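Local coordinates for protein Aac(6')-ib (Escherichia coli, PDB 2BUE) that probably transfers the acetyl group of acetyl-CoA to the 6'-amino group of aminoglycoside antibiotics, and so confers resistance to them, at residues Tyr40-Arg45 against Asp118-Asn123; Val26-Met31 against Arg137-Leu142; Ala170-Gln175 against Met188-Gln193. The protein carries 2 engineered substitutions. One frame throughout, in Å; residues are numbered along the deposited sequence. Where two conformers were deposited one is given.

Interaction 1. Residues Tyr40-Arg45 against Asp118-Asn123; sequences YEWLNR and DQLLAN. With RIO (ribostamycin), chain C.
Arg-45 NH1 gives a hydrogen bond to the backbone O of Ala-122 at 2.8 Å, fairly straight (158° at the hydrogen). The bond lies in the guanidinium plane but meets the carbonyl from above. NH1 also makes a weak bond to Asn-123 OD1; the ND2 of the same amide is hydrogen-bonded to Gln-126 OE1. Across the guanidinium, NH2 forms a salt bridge with Glu-41 OE2 at 3.1 Å. Anchored through NH1 and NH2, the flat group is fixed in rotation, with Trp-42 CD1 over one face. Arginine suits this place because its extended arm (CD anti, chi2 -177°) spans from the turn after helix 36-43 to the residue past strand 114-121.

Ala-122 CB sits over the Trp-42 indole, 3.4 Å from the five-membered ring centroid, a CH-pi contact for which a methyl is small enough to lie close. Leu-43 and Leu-120 cross at about a right angle, their CD2 atoms 3.8 Å apart. Earlier on the strand, Asp-118 OD1 accepts from both N2 and N3 of ribostamycin, while the backbone of Gln-119 and Leu-121 bonds coenzyme A, as in GNAT folds. Strand 114-121 pairs with strand 88-97; Leu-43 packs on helix 61-68, and Leu-121 on helix 131-144.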
loop_
_atom_site.group_PDB
_atom_site.type_symbol
_atom_site.label_atom_id
_atom_site.label_comp_id
_atom_site.label_asym_id
_atom_site.label_seq_id
_atom_site.Cartn_x
_atom_site.Cartn_y
_atom_site.Cartn_z
ATOM N N TYR A 40 -9.315 2.491 -12.687
ATOM C CA TYR A 40 -9.339 1.550 -13.817
ATOM C C TYR A 40 -8.299 1.946 -14.877
ATOM O O TYR A 40 -7.482 1.116 -15.312
ATOM C CB TYR A 40 -10.762 1.482 -14.398
ATOM C CG TYR A 40 -10.815 0.946 -15.812
ATOM C CD1 TYR A 40 -10.526 -0.398 -16.093
ATOM C CD2 TYR A 40 -11.125 1.795 -16.871
ATOM C CE1 TYR A 40 -10.568 -0.871 -17.417
ATOM C CE2 TYR A 40 -11.188 1.328 -18.186
ATOM C CZ TYR A 40 -10.912 0.005 -18.451
ATOM O OH TYR A 40 -10.956 -0.466 -19.738
ATOM N N GLU A 41 -8.311 3.217 -15.279
ATOM C CA GLU A 41 -7.310 3.706 -16.215
ATOM C C GLU A 41 -5.886 3.409 -15.693
ATOM O O GLU A 41 -5.068 2.820 -16.418
ATOM C CB GLU A 41 -7.498 5.192 -16.519
ATOM C CG GLU A 41 -6.415 5.683 -17.455
ATOM C CD GLU A 41 -6.579 7.128 -17.904
ATOM O OE1 GLU A 41 -7.538 7.808 -17.482
ATOM O OE2 GLU A 41 -5.702 7.558 -18.699
ATOM N N TRP A 42 -5.616 3.802 -14.442
ATOM C CA TRP A 42 -4.305 3.555 -13.813
ATOM C C TRP A 42 -3.881 2.088 -13.826
ATOM O O TRP A 42 -2.726 1.771 -14.167
ATOM C CB TRP A 42 -4.308 4.058 -12.367
ATOM C CG TRP A 42 -4.392 5.547 -12.231
ATOM C CD1 TRP A 42 -4.343 6.487 -13.231
ATOM C CD2 TRP A 42 -4.508 6.261 -11.001
ATOM N NE1 TRP A 42 -4.431 7.759 -12.685
ATOM C CE2 TRP A 42 -4.530 7.643 -11.316
ATOM C CE3 TRP A 42 -4.597 5.860 -9.652
ATOM C CZ2 TRP A 42 -4.628 8.642 -10.323
ATOM C CZ3 TRP A 42 -4.696 6.850 -8.658
ATOM C CH2 TRP A 42 -4.698 8.230 -9.005
ATOM N N LEU A 43 -4.791 1.196 -13.434
ATOM C CA LEU A 43 -4.472 -0.221 -13.292
ATOM C C LEU A 43 -4.154 -0.909 -14.629
ATOM O O LEU A 43 -3.671 -2.040 -14.660
ATOM C CB LEU A 43 -5.575 -0.976 -12.523
ATOM C CG LEU A 43 -5.706 -0.578 -11.045
ATOM C CD1 LEU A 43 -6.920 -1.289 -10.481
ATOM C CD2 LEU A 43 -4.432 -0.964 -10.255
ATOM N N ASN A 44 -4.437 -0.206 -15.721
ATOM C CA ASN A 44 -4.105 -0.690 -17.056
ATOM C C ASN A 44 -2.913 0.009 -17.715
ATOM O O ASN A 44 -2.625 -0.211 -18.915
ATOM C CB ASN A 44 -5.365 -0.639 -17.936
ATOM C CG ASN A 44 -6.336 -1.766 -17.599
ATOM O OD1 ASN A 44 -6.153 -2.908 -18.036
ATOM N ND2 ASN A 44 -7.366 -1.453 -16.823
ATOM N N ARG A 45 -2.227 0.852 -16.958
ATOM C CA ARG A 45 -0.978 1.441 -17.447
ATOM C C ARG A 45 0.148 0.422 -17.314
ATOM O O ARG A 45 0.233 -0.284 -16.304
ATOM C CB ARG A 45 -0.668 2.746 -16.735
ATOM C CG ARG A 45 -1.743 3.805 -16.993
ATOM C CD ARG A 45 -1.404 5.119 -16.361
ATOM N NE ARG A 45 -2.365 6.131 -16.803
ATOM C CZ ARG A 45 -2.487 7.334 -16.263
ATOM N NH1 ARG A 45 -1.708 7.706 -15.248
ATOM N NH2 ARG A 45 -3.397 8.167 -16.739
ATOM N N ASP A 118 -0.229 -1.228 0.622
ATOM C CA ASP A 118 0.156 -1.452 -0.796
ATOM C C ASP A 118 -0.067 -0.120 -1.481
ATOM O O ASP A 118 -0.940 0.651 -1.074
ATOM C CB ASP A 118 -0.746 -2.496 -1.451
ATOM C CG ASP A 118 -0.755 -3.821 -0.711
ATOM O OD1 ASP A 118 0.229 -4.575 -0.824
ATOM O OD2 ASP A 118 -1.758 -4.088 -0.029
ATOM N N GLN A 119 0.725 0.188 -2.501
ATOM C CA GLN A 119 0.538 1.464 -3.183
ATOM C C GLN A 119 1.184 1.486 -4.560
ATOM O O GLN A 119 1.998 0.617 -4.906
ATOM C CB GLN A 119 1.043 2.650 -2.327
ATOM C CG GLN A 119 2.531 2.850 -2.309
ATOM C CD GLN A 119 3.268 1.748 -1.633
ATOM O OE1 GLN A 119 2.881 1.287 -0.548
ATOM N NE2 GLN A 119 4.378 1.328 -2.247
ATOM N N LEU A 120 0.742 2.454 -5.345
ATOM C CA LEU A 120 1.250 2.633 -6.704
ATOM C C LEU A 120 1.214 4.124 -7.054
ATOM O O LEU A 120 0.349 4.873 -6.580
ATOM C CB LEU A 120 0.421 1.816 -7.706
ATOM C CG LEU A 120 -1.065 2.207 -7.850
ATOM C CD1 LEU A 120 -1.249 3.269 -8.947
ATOM C CD2 LEU A 120 -1.936 0.981 -8.128
ATOM N N LEU A 121 2.165 4.527 -7.893
ATOM C CA LEU A 121 2.170 5.859 -8.489
ATOM C C LEU A 121 1.561 5.793 -9.895
ATOM O O LEU A 121 1.949 4.965 -10.730
ATOM C CB LEU A 121 3.608 6.401 -8.582
ATOM C CG LEU A 121 4.289 6.771 -7.257
ATOM C CD1 LEU A 121 5.724 7.297 -7.537
ATOM C CD2 LEU A 121 3.429 7.793 -6.496
ATOM N N ALA A 122 0.634 6.700 -10.152
ATOM C CA ALA A 122 -0.156 6.706 -11.379
ATOM C C ALA A 122 0.642 6.962 -12.670
ATOM O O ALA A 122 0.300 6.411 -13.717
ATOM C CB ALA A 122 -1.266 7.753 -11.254
ATOM N N ASN A 123 1.681 7.799 -12.584
ATOM C CA ASN A 123 2.331 8.372 -13.777
ATOM C C ASN A 123 3.754 7.862 -13.986
ATOM O O ASN A 123 4.620 8.051 -13.132
ATOM C CB ASN A 123 2.326 9.900 -13.684
ATOM C CG ASN A 123 0.912 10.484 -13.668
ATOM O OD1 ASN A 123 0.073 10.133 -14.499
ATOM N ND2 ASN A 123 0.634 11.339 -12.708
HETATM O O1 RIO C . -5.711 -4.773 -4.444
HETATM C C1 RIO C . -6.996 -4.810 -3.808
HETATM C C2 RIO C . -7.449 -6.273 -3.715
HETATM O O2 RIO C . -6.329 -7.174 -3.610
HETATM C C3 RIO C . -6.040 -7.422 -2.225
HETATM O O3 RIO C . -4.835 -6.736 -1.825
HETATM C C4 RIO C . -3.819 -7.625 -1.213
HETATM C C5 RIO C . -4.046 -7.796 0.317
HETATM O O4 RIO C . -5.296 -8.417 0.566
HETATM C C6 RIO C . -2.930 -8.579 1.032
HETATM N N1 RIO C . -3.167 -8.519 2.503
HETATM C C7 RIO C . -1.545 -7.952 0.712
HETATM C C8 RIO C . -1.318 -7.905 -0.813
HETATM N N2 RIO C . 0.051 -7.374 -1.071
HETATM C C9 RIO C . -2.413 -7.028 -1.513
HETATM O O5 RIO C . -2.169 -7.186 -2.941
HETATM C C10 RIO C . -2.324 -5.977 -3.686
HETATM O O6 RIO C . -1.137 -5.222 -3.680
HETATM C C11 RIO C . -0.003 -5.794 -4.424
HETATM C C12 RIO C . 1.106 -4.715 -4.407
HETATM N N3 RIO C . 1.784 -4.694 -3.101
HETATM C C13 RIO C . -0.409 -6.147 -5.887
HETATM O O7 RIO C . 0.697 -6.854 -6.496
HETATM C C14 RIO C . -1.681 -7.031 -5.886
HETATM O O8 RIO C . -2.091 -7.417 -7.229
HETATM C C15 RIO C . -2.821 -6.345 -5.116
HETATM N N4 RIO C . -4.020 -7.178 -5.041
HETATM C C16 RIO C . -7.302 -6.971 -1.444
HETATM O O9 RIO C . -7.816 -8.125 -0.799
HETATM C C17 RIO C . -8.329 -6.612 -2.533
HETATM O O10 RIO C . -9.065 -7.822 -2.862
#

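Interaction 2. Residues Val26-Met31 against Arg137-Leu142; sequences VTLRLM and RALVEL
Leu-28 turns its CG anti to the carbonyl carbon (chi1 -58°), whereas Leu-142 carries CG anti to the backbone N (chi1 -176°). These settings aim each CG into the interface, and the second torsions then place the CD1 methyls that meet. Leu-28 CD1 does most of the touching: it lies 3.6 Å from Leu-139 CA, against the helix backbone, and 3.8 Å from Leu-139 CD1. Leu-142 CD1 approaches the same methyl to 3.7 Å in the conformer given, one of two deposited, so this part is less certain.

Ala-138 is small enough to admit the strand closely. Its CB rests 3.6 Å from Val-26 O and 4.2 Å from Leu-28 CD1, and the axes of the two segments come within 8.3 Å, at 54° to each other. Val-26 and Leu-28 point to the helix; Thr-27 and Arg-29 point away from it, and Arg-29 forms a salt bridge with Asp-35. Strand 26-30, at one border of the sheet, is thus laid against helix 131-144.

No hydrogen bond joins the two segments. Their contact is dispersion and partial hydrophobic burial: van der Waals fit of methyls joins them, while backbone bonds to strand 78-85 hold the strand.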
loop_
_atom_site.group_PDB
_atom_site.type_symbol
_atom_site.label_atom_id
_atom_site.label_comp_id
_atom_site.label_asym_id
_atom_site.label_seq_id
_atom_site.Cartn_x
_atom_site.Cartn_y
_atom_site.Cartn_z
ATOM N N VAL A 26 3.084 15.263 -0.309
ATOM C CA VAL A 26 2.121 14.223 -0.691
ATOM C C VAL A 26 1.137 13.955 0.448
ATOM O O VAL A 26 1.542 13.652 1.569
ATOM C CB VAL A 26 2.813 12.902 -1.103
ATOM C CG1 VAL A 26 1.758 11.803 -1.383
ATOM C CG2 VAL A 26 3.713 13.117 -2.305
ATOM N N THR A 27 -0.158 14.062 0.150
ATOM C CA THR A 27 -1.193 13.800 1.139
ATOM C C THR A 27 -2.111 12.655 0.700
ATOM O O THR A 27 -2.035 12.192 -0.443
ATOM C CB THR A 27 -2.033 15.058 1.466
ATOM O OG1 THR A 27 -2.660 15.550 0.285
ATOM C CG2 THR A 27 -1.123 16.157 2.075
ATOM N N LEU A 28 -2.936 12.198 1.630
ATOM C CA LEU A 28 -3.873 11.109 1.352
ATOM C C LEU A 28 -5.280 11.509 1.668
ATOM O O LEU A 28 -5.544 12.120 2.720
ATOM C CB LEU A 28 -3.533 9.881 2.181
ATOM C CG LEU A 28 -2.120 9.336 1.960
ATOM C CD1 LEU A 28 -1.687 8.584 3.199
ATOM C CD2 LEU A 28 -2.031 8.469 0.701
ATOM N N ARG A 29 -6.188 11.139 0.772
ATOM C CA ARG A 29 -7.611 11.249 1.035
ATOM C C ARG A 29 -8.239 9.897 0.813
ATOM O O ARG A 29 -7.692 9.087 0.058
ATOM C CB ARG A 29 -8.250 12.277 0.083
ATOM C CG ARG A 29 -8.191 11.911 -1.404
ATOM C CD ARG A 29 -8.978 12.937 -2.237
ATOM N NE ARG A 29 -8.925 12.688 -3.677
ATOM C CZ ARG A 29 -9.657 11.772 -4.315
ATOM N NH1 ARG A 29 -10.503 10.966 -3.642
ATOM N NH2 ARG A 29 -9.529 11.670 -5.635
ATOM N N LEU A 30 -9.385 9.646 1.442
ATOM C CA LEU A 30 -10.135 8.419 1.150
ATOM C C LEU A 30 -10.501 8.395 -0.320
ATOM O O LEU A 30 -10.878 9.423 -0.897
ATOM C CB LEU A 30 -11.420 8.286 1.981
ATOM C CG LEU A 30 -11.330 7.990 3.470
ATOM C CD1 LEU A 30 -12.749 8.030 4.078
ATOM C CD2 LEU A 30 -10.657 6.618 3.777
ATOM N N MET A 31 -10.384 7.221 -0.931
ATOM C CA MET A 31 -10.931 7.023 -2.267
ATOM C C MET A 31 -12.454 6.889 -2.171
ATOM O O MET A 31 -12.976 6.343 -1.196
ATOM C CB MET A 31 -10.346 5.737 -2.863
ATOM C CG MET A 31 -10.588 5.640 -4.371
ATOM S SD MET A 31 -9.954 4.148 -5.122
ATOM C CE MET A 31 -11.136 2.930 -4.623
ATOM N N ARG A 137 5.787 7.323 3.474
ATOM C CA ARG A 137 5.957 8.029 4.755
ATOM C C ARG A 137 4.630 8.632 5.249
ATOM O O ARG A 137 4.298 8.552 6.432
ATOM C CB ARG A 137 7.052 9.092 4.640
ATOM C CG ARG A 137 8.446 8.495 4.509
ATOM C CD ARG A 137 9.501 9.571 4.387
ATOM N NE ARG A 137 10.838 8.993 4.349
ATOM C CZ ARG A 137 11.916 9.615 3.882
ATOM N NH1 ARG A 137 11.826 10.851 3.410
ATOM N NH2 ARG A 137 13.083 8.999 3.873
ATOM N N ALA A 138 3.861 9.215 4.331
ATOM C CA ALA A 138 2.562 9.817 4.681
ATOM C C ALA A 138 1.561 8.764 5.167
ATOM O O ALA A 138 0.821 8.980 6.152
ATOM C CB ALA A 138 2.004 10.599 3.488
ATOM N N LEU A 139 1.575 7.607 4.505
ATOM C CA LEU A 139 0.703 6.505 4.899
ATOM C C LEU A 139 1.091 5.927 6.262
ATOM O O LEU A 139 0.230 5.647 7.083
ATOM C CB LEU A 139 0.715 5.424 3.812
ATOM C CG LEU A 139 -0.379 4.360 3.967
ATOM C CD1 LEU A 139 -1.778 4.915 4.320
ATOM C CD2 LEU A 139 -0.481 3.505 2.714
ATOM N N VAL A 140 2.395 5.784 6.497
ATOM C CA VAL A 140 2.892 5.287 7.777
ATOM C C VAL A 140 2.486 6.249 8.900
ATOM O O VAL A 140 2.008 5.819 9.940
ATOM C CB VAL A 140 4.430 5.097 7.735
ATOM C CG1 VAL A 140 5.034 4.932 9.139
ATOM C CG2 VAL A 140 4.783 3.864 6.875
ATOM N N GLU A 141 2.696 7.539 8.678
ATOM C CA GLU A 141 2.297 8.549 9.684
ATOM C C GLU A 141 0.784 8.492 9.975
ATOM O O GLU A 141 0.367 8.463 11.156
ATOM C CB GLU A 141 2.733 9.948 9.250
ATOM C CG GLU A 141 2.435 11.010 10.324
ATOM C CD GLU A 141 3.094 12.329 10.031
ATOM O OE1 GLU A 141 4.292 12.349 9.680
ATOM O OE2 GLU A 141 2.395 13.353 10.133
ATOM N N LEU A 142 -0.031 8.422 8.914
ATOM C CA LEU A 142 -1.475 8.320 9.060
ATOM C C LEU A 142 -1.841 7.128 9.954
ATOM O O LEU A 142 -2.596 7.262 10.937
ATOM C CB LEU A 142 -2.109 8.193 7.665
ATOM C CG LEU A 142 -3.633 8.168 7.523
ATOM C CD1 LEU A 142 -3.994 8.515 6.078
ATOM C CD2 LEU A 142 -4.177 6.806 7.886
#

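Interaction 3. Residues Ala170-Gln175 against Met188-Gln193; sequences AGFERQ and MVQTRQ
Phe-172 and Gln-190 form the tight, buried side of this contact. Gln-190 CB stands 4.1 Å from the centroid of the Phe-172 ring, over its face, in a CH-pi contact, with ring and amide planes 86° apart. The ring also packs edge-to-face with Tyr-167 and against Val-136 and Val-140 of helix 131-144, a place that suits a large flat hydrocarbon group. On the same side, Met-188 is bent at its last torsion (chi3 71°), which turns CE to within 3.9 Å of Phe-172 CB and 3.8 Å of Arg-174 CG. Arg-174 runs beside Met-188 in the same direction, and its guanidinium reaches a salt bridge with Glu-168.

The other face of this hairpin of strands 173-180 and 183-191, with Glu-173 and Val-189, is looser and more open to solvent. Gln-175 reaches across Val-189: its bend at chi2 (-55°) turns CD back toward the valine, and NE2 lies 3.6 Å from Val-189 CG2.

Between the two faces, Glu-173 and Val-189 form an antiparallel hydrogen-bonded pair, adjoined by the non-hydrogen-bonded pair of Arg-174 and Met-188. Glu-173 N bonds Val-189 O at 2.8 Å, and Val-189 N bonds Glu-173 O at 3.0 Å. Gln-175 NE2 gives Glu-173 O a second bond, also 3.0 Å long, from the opposite face of the carbonyl plane. Just ahead of the strand, Gly-171 closes helix 161-169 with a Schellman motif; its positive phi would press a CB against the carbonyl O of Ala-170.

The chemistry is therefore divided: directional backbone bonds fix the strand register, the Phe-172 ring and Met-188 methyl pack on the face turned to the helices, with Arg-174 at its exposed margin, and the outer face combines the Val-189 methyls with polar chains, one of which adds a second bond to a strand carbonyl.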
loop_
_atom_site.group_PDB
_atom_site.type_symbol
_atom_site.label_atom_id
_atom_site.label_comp_id
_atom_site.label_asym_id
_atom_site.label_seq_id
_atom_site.Cartn_x
_atom_site.Cartn_y
_atom_site.Cartn_z
ATOM N N ALA A 170 11.614 4.586 3.414
ATOM C CA ALA A 170 10.509 5.031 4.273
ATOM C C ALA A 170 10.488 4.418 5.687
ATOM O O ALA A 170 9.503 4.615 6.430
ATOM C CB ALA A 170 9.172 4.780 3.572
ATOM N N GLY A 171 11.517 3.647 6.048
ATOM C CA GLY A 171 11.704 3.168 7.430
ATOM C C GLY A 171 11.344 1.707 7.680
ATOM O O GLY A 171 11.343 1.251 8.822
ATOM N N PHE A 172 11.008 0.969 6.620
ATOM C CA PHE A 172 10.698 -0.444 6.771
ATOM C C PHE A 172 11.987 -1.263 6.787
ATOM O O PHE A 172 12.994 -0.857 6.198
ATOM C CB PHE A 172 9.795 -0.929 5.627
ATOM C CG PHE A 172 8.369 -0.470 5.758
ATOM C CD1 PHE A 172 7.413 -1.322 6.332
ATOM C CD2 PHE A 172 7.988 0.805 5.313
ATOM C CE1 PHE A 172 6.086 -0.907 6.488
ATOM C CE2 PHE A 172 6.674 1.222 5.454
ATOM C CZ PHE A 172 5.721 0.365 6.039
ATOM N N GLU A 173 11.946 -2.391 7.484
ATOM C CA GLU A 173 13.095 -3.309 7.517
ATOM C C GLU A 173 12.702 -4.678 7.003
ATOM O O GLU A 173 11.684 -5.232 7.411
ATOM C CB GLU A 173 13.678 -3.391 8.927
ATOM C CG GLU A 173 14.294 -2.033 9.320
ATOM C CD GLU A 173 14.891 -1.970 10.722
ATOM O OE1 GLU A 173 14.887 -2.981 11.474
ATOM O OE2 GLU A 173 15.364 -0.864 11.075
ATOM N N ARG A 174 13.525 -5.214 6.095
ATOM C CA ARG A 174 13.313 -6.573 5.579
ATOM C C ARG A 174 13.469 -7.617 6.696
ATOM O O ARG A 174 14.456 -7.610 7.432
ATOM C CB ARG A 174 14.278 -6.877 4.416
ATOM C CG ARG A 174 13.952 -6.138 3.138
ATOM C CD ARG A 174 14.882 -6.558 1.991
ATOM N NE ARG A 174 15.850 -5.514 1.669
ATOM C CZ ARG A 174 16.671 -5.541 0.613
ATOM N NH1 ARG A 174 16.691 -6.581 -0.210
ATOM N NH2 ARG A 174 17.471 -4.519 0.371
ATOM N N GLN A 175 12.477 -8.488 6.825
ATOM C CA GLN A 175 12.505 -9.557 7.812
ATOM C C GLN A 175 12.887 -10.907 7.224
ATOM O O GLN A 175 13.698 -11.634 7.800
ATOM C CB GLN A 175 11.134 -9.672 8.500
ATOM C CG GLN A 175 10.708 -8.391 9.198
ATOM C CD GLN A 175 11.749 -7.928 10.193
ATOM O OE1 GLN A 175 12.111 -8.666 11.118
ATOM N NE2 GLN A 175 12.248 -6.715 10.010
ATOM N N MET A 188 8.276 -7.114 5.184
ATOM C CA MET A 188 8.964 -5.933 5.712
ATOM C C MET A 188 8.094 -5.274 6.771
ATOM O O MET A 188 6.884 -5.225 6.619
ATOM C CB MET A 188 9.210 -4.923 4.587
ATOM C CG MET A 188 10.066 -5.524 3.440
ATOM S SD MET A 188 10.413 -4.319 2.162
ATOM C CE MET A 188 11.566 -3.217 2.961
ATOM N N VAL A 189 8.721 -4.733 7.809
ATOM C CA VAL A 189 7.949 -4.121 8.900
ATOM C C VAL A 189 8.575 -2.824 9.402
ATOM O O VAL A 189 9.790 -2.580 9.263
ATOM C CB VAL A 189 7.722 -5.111 10.099
ATOM C CG1 VAL A 189 7.077 -6.424 9.668
ATOM C CG2 VAL A 189 9.007 -5.340 10.901
ATOM N N GLN A 190 7.726 -2.004 10.021
ATOM C CA GLN A 190 8.138 -0.809 10.741
ATOM C C GLN A 190 7.281 -0.760 12.016
ATOM O O GLN A 190 6.066 -0.662 11.930
ATOM C CB GLN A 190 7.881 0.426 9.886
ATOM C CG GLN A 190 8.427 1.686 10.492
ATOM C CD GLN A 190 8.363 2.895 9.583
ATOM O OE1 GLN A 190 8.050 2.818 8.363
ATOM N NE2 GLN A 190 8.703 4.035 10.156
ATOM N N THR A 191 7.904 -0.865 13.192
ATOM C CA THR A 191 7.155 -0.871 14.459
ATOM C C THR A 191 6.879 0.558 14.926
ATOM O O THR A 191 7.566 1.494 14.530
ATOM C CB THR A 191 7.948 -1.570 15.592
ATOM O OG1 THR A 191 9.145 -0.819 15.855
ATOM C CG2 THR A 191 8.297 -3.040 15.193
ATOM N N ARG A 192 5.902 0.709 15.822
ATOM C CA ARG A 192 5.621 2.017 16.375
ATOM C C ARG A 192 6.849 2.534 17.109
ATOM O O ARG A 192 7.156 3.694 16.988
ATOM C CB ARG A 192 4.419 1.978 17.315
ATOM C CG ARG A 192 4.133 3.357 17.920
ATOM C CD ARG A 192 2.911 3.329 18.825
ATOM N NE ARG A 192 1.665 3.166 18.070
ATOM C CZ ARG A 192 1.016 4.159 17.451
ATOM N NH1 ARG A 192 1.498 5.402 17.461
ATOM N NH2 ARG A 192 -0.107 3.884 16.769
ATOM N N GLN A 193 7.548 1.660 17.845
ATOM C CA GLN A 193 8.750 2.092 18.594
ATOM C C GLN A 193 9.815 2.666 17.656
ATOM O O GLN A 193 10.424 3.706 17.950
ATOM C CB GLN A 193 9.327 0.952 19.435
ATOM C CG GLN A 193 10.467 1.422 20.388
ATOM C CD GLN A 193 11.005 0.317 21.309
ATOM O OE1 GLN A 193 11.427 -0.758 20.847
ATOM N NE2 GLN A 193 11.016 0.594 22.622
#

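How the interactions relate
All three contacts reach the same mixed sheet. Interactions 2 and 3 involve its two outermost strands, 26-30 and 173-180, while interaction 1 uses strand 114-121 in the interior, which contacts both coenzyme A and ribostamycin. Helix 131-144 connects the other two: Val-140 CG2, on the helix of interaction 2, packs 3.5 Å from Phe-172 CE2 of interaction 3, although their centres are about 17 Å apart. Interactions 1 and 2 do not touch, nearest atoms being about 5 Å apart, yet the Leu-139 side chain lies about 5 Å from that of Gln-119, a coenzyme A site residue. Interactions 1 and 3 lie on opposite sides of the chain's centre, their centres about 24 Å apart.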